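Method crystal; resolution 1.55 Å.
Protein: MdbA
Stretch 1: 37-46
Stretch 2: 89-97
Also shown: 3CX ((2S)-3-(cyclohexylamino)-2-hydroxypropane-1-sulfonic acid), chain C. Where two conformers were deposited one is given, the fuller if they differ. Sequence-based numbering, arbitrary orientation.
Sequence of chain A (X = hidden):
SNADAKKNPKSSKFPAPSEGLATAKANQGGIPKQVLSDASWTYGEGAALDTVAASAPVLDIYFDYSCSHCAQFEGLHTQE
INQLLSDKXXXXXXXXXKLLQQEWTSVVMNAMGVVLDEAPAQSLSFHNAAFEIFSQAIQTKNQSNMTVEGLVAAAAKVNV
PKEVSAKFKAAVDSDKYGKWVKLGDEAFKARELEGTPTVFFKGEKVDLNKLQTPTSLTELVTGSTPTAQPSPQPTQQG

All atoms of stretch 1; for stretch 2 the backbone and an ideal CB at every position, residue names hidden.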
# COMPACT_ATOMS: atom_id res chain seq x y z
N SER A 37 11.27 -3.92 -7.64
CA SER A 37 12.20 -4.91 -7.14
C SER A 37 12.28 -4.95 -5.62
O SER A 37 12.81 -5.90 -5.05
CB SER A 37 13.59 -4.67 -7.73
OG SER A 37 14.09 -3.40 -7.35
N ASP A 38 11.74 -3.90 -4.97
CA ASP A 38 11.68 -3.85 -3.49
C ASP A 38 10.30 -4.15 -2.94
O ASP A 38 10.03 -3.88 -1.78
CB ASP A 38 12.20 -2.53 -2.95
CG ASP A 38 11.30 -1.37 -3.27
OD1 ASP A 38 10.36 -1.57 -4.10
OD2 ASP A 38 11.55 -0.25 -2.72
N ALA A 39 9.43 -4.73 -3.77
CA ALA A 39 8.06 -5.09 -3.43
C ALA A 39 7.04 -3.94 -3.44
O ALA A 39 5.87 -4.18 -3.22
CB ALA A 39 7.97 -5.87 -2.12
N SER A 40 7.50 -2.71 -3.72
CA SER A 40 6.61 -1.57 -3.66
C SER A 40 5.83 -1.42 -4.97
O SER A 40 6.20 -1.99 -6.03
CB SER A 40 7.37 -0.25 -3.37
OG SER A 40 8.32 0.10 -4.38
N TRP A 41 4.78 -0.62 -4.92
CA TRP A 41 4.12 -0.15 -6.12
C TRP A 41 3.81 1.31 -5.99
O TRP A 41 3.74 1.83 -4.88
CB TRP A 41 2.89 -0.97 -6.48
CG TRP A 41 1.68 -0.79 -5.68
CD1 TRP A 41 0.59 -0.07 -6.05
CD2 TRP A 41 1.33 -1.41 -4.41
NE1 TRP A 41 -0.40 -0.20 -5.12
CE2 TRP A 41 0.03 -1.00 -4.10
CE3 TRP A 41 2.01 -2.22 -3.50
CZ2 TRP A 41 -0.63 -1.43 -2.95
CZ3 TRP A 41 1.36 -2.64 -2.35
CH2 TRP A 41 0.06 -2.25 -2.09
N THR A 42 3.62 1.98 -7.13
CA THR A 42 3.59 3.43 -7.12
C THR A 42 2.48 4.04 -7.95
O THR A 42 1.98 3.40 -8.87
CB THR A 42 4.93 4.07 -7.59
OG1 THR A 42 5.11 3.85 -8.98
CG2 THR A 42 6.11 3.47 -6.84
N TYR A 43 2.16 5.29 -7.58
CA TYR A 43 1.19 6.12 -8.26
C TYR A 43 1.81 7.49 -8.53
O TYR A 43 2.33 8.11 -7.62
CB TYR A 43 -0.09 6.31 -7.39
CG TYR A 43 -0.77 5.00 -7.02
CD1 TYR A 43 -1.82 4.50 -7.78
CD2 TYR A 43 -0.37 4.29 -5.91
CE1 TYR A 43 -2.45 3.32 -7.46
CE2 TYR A 43 -1.00 3.12 -5.55
CZ TYR A 43 -2.04 2.61 -6.34
OH TYR A 43 -2.63 1.41 -5.96
N GLY A 44 1.73 7.94 -9.78
CA GLY A 44 2.16 9.28 -10.16
C GLY A 44 3.62 9.53 -10.54
O GLY A 44 4.01 10.67 -10.78
N GLU A 45 4.40 8.46 -10.71
CA GLU A 45 5.82 8.60 -11.01
C GLU A 45 6.18 8.99 -12.42
O GLU A 45 7.34 9.35 -12.68
CB GLU A 45 6.58 7.31 -10.63
CG GLU A 45 6.51 6.14 -11.59
CD GLU A 45 5.16 5.42 -11.63
OE1 GLU A 45 4.25 5.72 -10.80
OE2 GLU A 45 5.06 4.48 -12.45
N GLY A 46 5.23 8.91 -13.34
CA GLY A 46 5.58 8.96 -14.78
C GLY A 46 5.16 10.21 -15.53
O GLY A 46 5.00 10.18 -16.77
N UNK A 89 0.86 16.41 -6.75
CA UNK A 89 1.84 16.95 -5.80
C UNK A 89 2.75 15.90 -5.16
O UNK A 89 3.76 16.25 -4.57
CB UNK A 89 1.10 17.71 -4.69
N UNK A 90 2.37 14.63 -5.24
CA UNK A 90 3.26 13.56 -4.77
C UNK A 90 3.30 12.41 -5.78
O UNK A 90 2.37 12.22 -6.57
CB UNK A 90 2.80 13.05 -3.40
N UNK A 91 4.36 11.62 -5.67
CA UNK A 91 4.41 10.27 -6.20
C UNK A 91 4.28 9.37 -4.96
O UNK A 91 5.06 9.47 -4.04
CB UNK A 91 5.69 10.00 -7.00
N UNK A 92 3.25 8.55 -4.92
CA UNK A 92 2.98 7.67 -3.77
C UNK A 92 3.63 6.31 -4.03
O UNK A 92 3.39 5.68 -5.06
CB UNK A 92 1.48 7.52 -3.53
N UNK A 93 4.42 5.86 -3.06
CA UNK A 93 5.00 4.53 -3.13
C UNK A 93 4.60 3.73 -1.90
O UNK A 93 4.87 4.15 -0.77
CB UNK A 93 6.52 4.61 -3.25
N UNK A 94 3.92 2.61 -2.13
CA UNK A 94 3.40 1.75 -1.06
C UNK A 94 4.29 0.54 -0.94
O UNK A 94 4.53 -0.13 -1.92
CB UNK A 94 1.95 1.33 -1.33
N UNK A 95 4.79 0.32 0.29
CA UNK A 95 5.76 -0.75 0.56
C UNK A 95 5.17 -1.74 1.58
O UNK A 95 5.13 -1.43 2.76
CB UNK A 95 7.08 -0.17 1.08
N UNK A 96 4.73 -2.92 1.12
CA UNK A 96 4.08 -3.87 2.02
C UNK A 96 5.10 -4.71 2.76
O UNK A 96 6.16 -5.00 2.23
CB UNK A 96 3.12 -4.78 1.24
N UNK A 97 4.76 -5.10 3.98
CA UNK A 97 5.48 -6.14 4.69
C UNK A 97 4.58 -6.95 5.61
O UNK A 97 3.40 -6.68 5.72
CB UNK A 97 6.62 -5.52 5.50
OAA 3CX C . 1.21 8.04 -15.40
OAB 3CX C . 2.32 8.15 -13.12
OAC 3CX C . 1.69 5.55 -11.44
OAD 3CX C . 3.20 6.68 -14.70
CAE 3CX C . -1.40 -0.01 -9.72
CAF 3CX C . -0.06 -0.48 -10.22
CAG 3CX C . -2.12 1.03 -10.56
CAH 3CX C . 0.78 0.72 -10.66
CAI 3CX C . -1.31 2.22 -11.03
CAJ 3CX C . 0.67 3.79 -12.63
CAK 3CX C . 1.02 5.98 -13.77
NAL 3CX C . 1.10 2.93 -11.51
CAM 3CX C . 1.59 4.99 -12.74
CAN 3CX C . 0.15 2.10 -10.70
SAO 3CX C . 1.98 7.27 -14.20

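Residues 41-43 and the strand beginning at 91 run antiparallel, their directions 159° apart, and the pairing sets W41 across from 94, T42 across from 93 and Y43 across from 92.

Position 89 lies beyond the reach of stretch 1, which leaves its side chain unconstrained by stretch 1; it is K89. At position 90 the CB points sideways and meets nothing of stretch 1, so the choice is again wide, although the extended backbone (-135/159) is congenial to a beta-branched residue. I90 occupies it.

At position 91 the CB also points sideways, with the Y43 carbonyl 3.9 Å from the ideal CB (Y43 O to CB of 91). The turn that follows Y43 brings the aliphatic part of E45 and the G44 carbonyl nearby, so valine, threonine or serine would suit. The residue is T91: its CG2 packs on E45 CB at 3.7 Å, while its OG1 finds a hydrogen-bonding partner elsewhere in the structure.

Position 92 pairs with Y43 through two backbone hydrogen bonds, Y43 N to O of 92 at 2.8 Å and N of 92 to Y43 O at 2.9 Å. Its CB therefore lies on the sheet face that carries the aromatic rings of W41 and Y43, and a medium-sized or large apolar group is expected. L92 answers this, with CD2 4.0 Å from Y43 CD2.

At position 93 the side chain turns to the opposite face, beside T42. The pair is not hydrogen-bonded and its CA atoms are only 4.4 Å apart, with T42 CG2 3.8 Å from the ideal CB of 93. A small side chain fits easily, though valine or threonine might be accommodated. In A93 the methyl makes this contact directly: CB lies 3.8 Å from T42 CG2.

Position 94 returns to the aromatic face and pairs with W41, through W41 N to O of 94 (3.1 Å) and N of 94 to W41 O (2.9 Å). The indole lies beneath the CB, and Y43 stands further along, which favours leucine, isoleucine or methionine. L94 sets its CB over the six-membered ring of W41, 3.9 Å from the centroid and almost on the ring normal; its CD1 reaches W41 CZ2 at 3.6 Å and the edge of the Y43 ring, at CE2, at 4.1 Å.

Position 95 points its CB away from stretch 1, yet a side chain of moderate length could bring its end near S40 and the carboxylate of D38, making a polar or basic group plausible. H95 does so: S40 CB sits over its ring, 3.7 Å from the centroid, D38 OD2 lies at the ring edge, 3.3 Å from CE1, and a water links ND1 to D38 O.

At position 96 the CB points sideways, the ideal CB of 96 lying 4.5 Å from W41 CZ3; phi of -84° permits proline, and the A39 methyl and W41 ring offer an apolar surface that other aliphatic residues could also use. P96 places CD 4.1 Å from W41 CZ3 and CG 4.4 Å from A39 CB.

Position 97 has nothing of stretch 1 within 5.5 Å of its ideal CB, so stretch 1 sets no preference; it is C97.

Stretch 2 (89-97) KITLALHPC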
# COMPACT_ATOMS: atom_id res chain seq x y z
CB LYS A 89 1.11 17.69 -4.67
CG LYS A 89 0.44 18.97 -5.16
CD LYS A 89 -0.04 19.86 -4.03
CE LYS A 89 -0.46 21.23 -4.57
NZ LYS A 89 0.65 22.06 -5.07
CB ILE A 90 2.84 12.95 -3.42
CG1 ILE A 90 1.45 12.29 -3.49
CG2 ILE A 90 2.88 14.00 -2.31
CD1 ILE A 90 1.07 11.60 -2.17
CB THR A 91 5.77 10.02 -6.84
OG1 THR A 91 5.91 10.87 -7.98
CG2 THR A 91 5.92 8.58 -7.24
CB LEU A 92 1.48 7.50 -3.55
CG LEU A 92 1.08 6.56 -2.41
CD1 LEU A 92 1.47 7.16 -1.06
CD2 LEU A 92 -0.40 6.24 -2.40
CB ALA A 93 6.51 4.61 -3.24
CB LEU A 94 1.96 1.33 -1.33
CG LEU A 94 0.94 2.47 -1.35
CD1 LEU A 94 -0.46 1.96 -1.67
CD2 LEU A 94 0.92 3.23 -0.06
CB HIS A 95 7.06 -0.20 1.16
CG HIS A 95 7.79 0.79 0.31
ND1 HIS A 95 9.01 0.50 -0.28
CD2 HIS A 95 7.52 2.08 0.01
CE1 HIS A 95 9.45 1.58 -0.92
NE2 HIS A 95 8.57 2.55 -0.75
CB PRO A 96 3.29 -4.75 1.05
CG PRO A 96 4.17 -4.80 -0.16
CD PRO A 96 4.77 -3.42 -0.26
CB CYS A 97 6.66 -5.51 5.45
SG CYS A 97 6.16 -4.56 6.89
O HOH W 1 10.04 -2.04 0.20
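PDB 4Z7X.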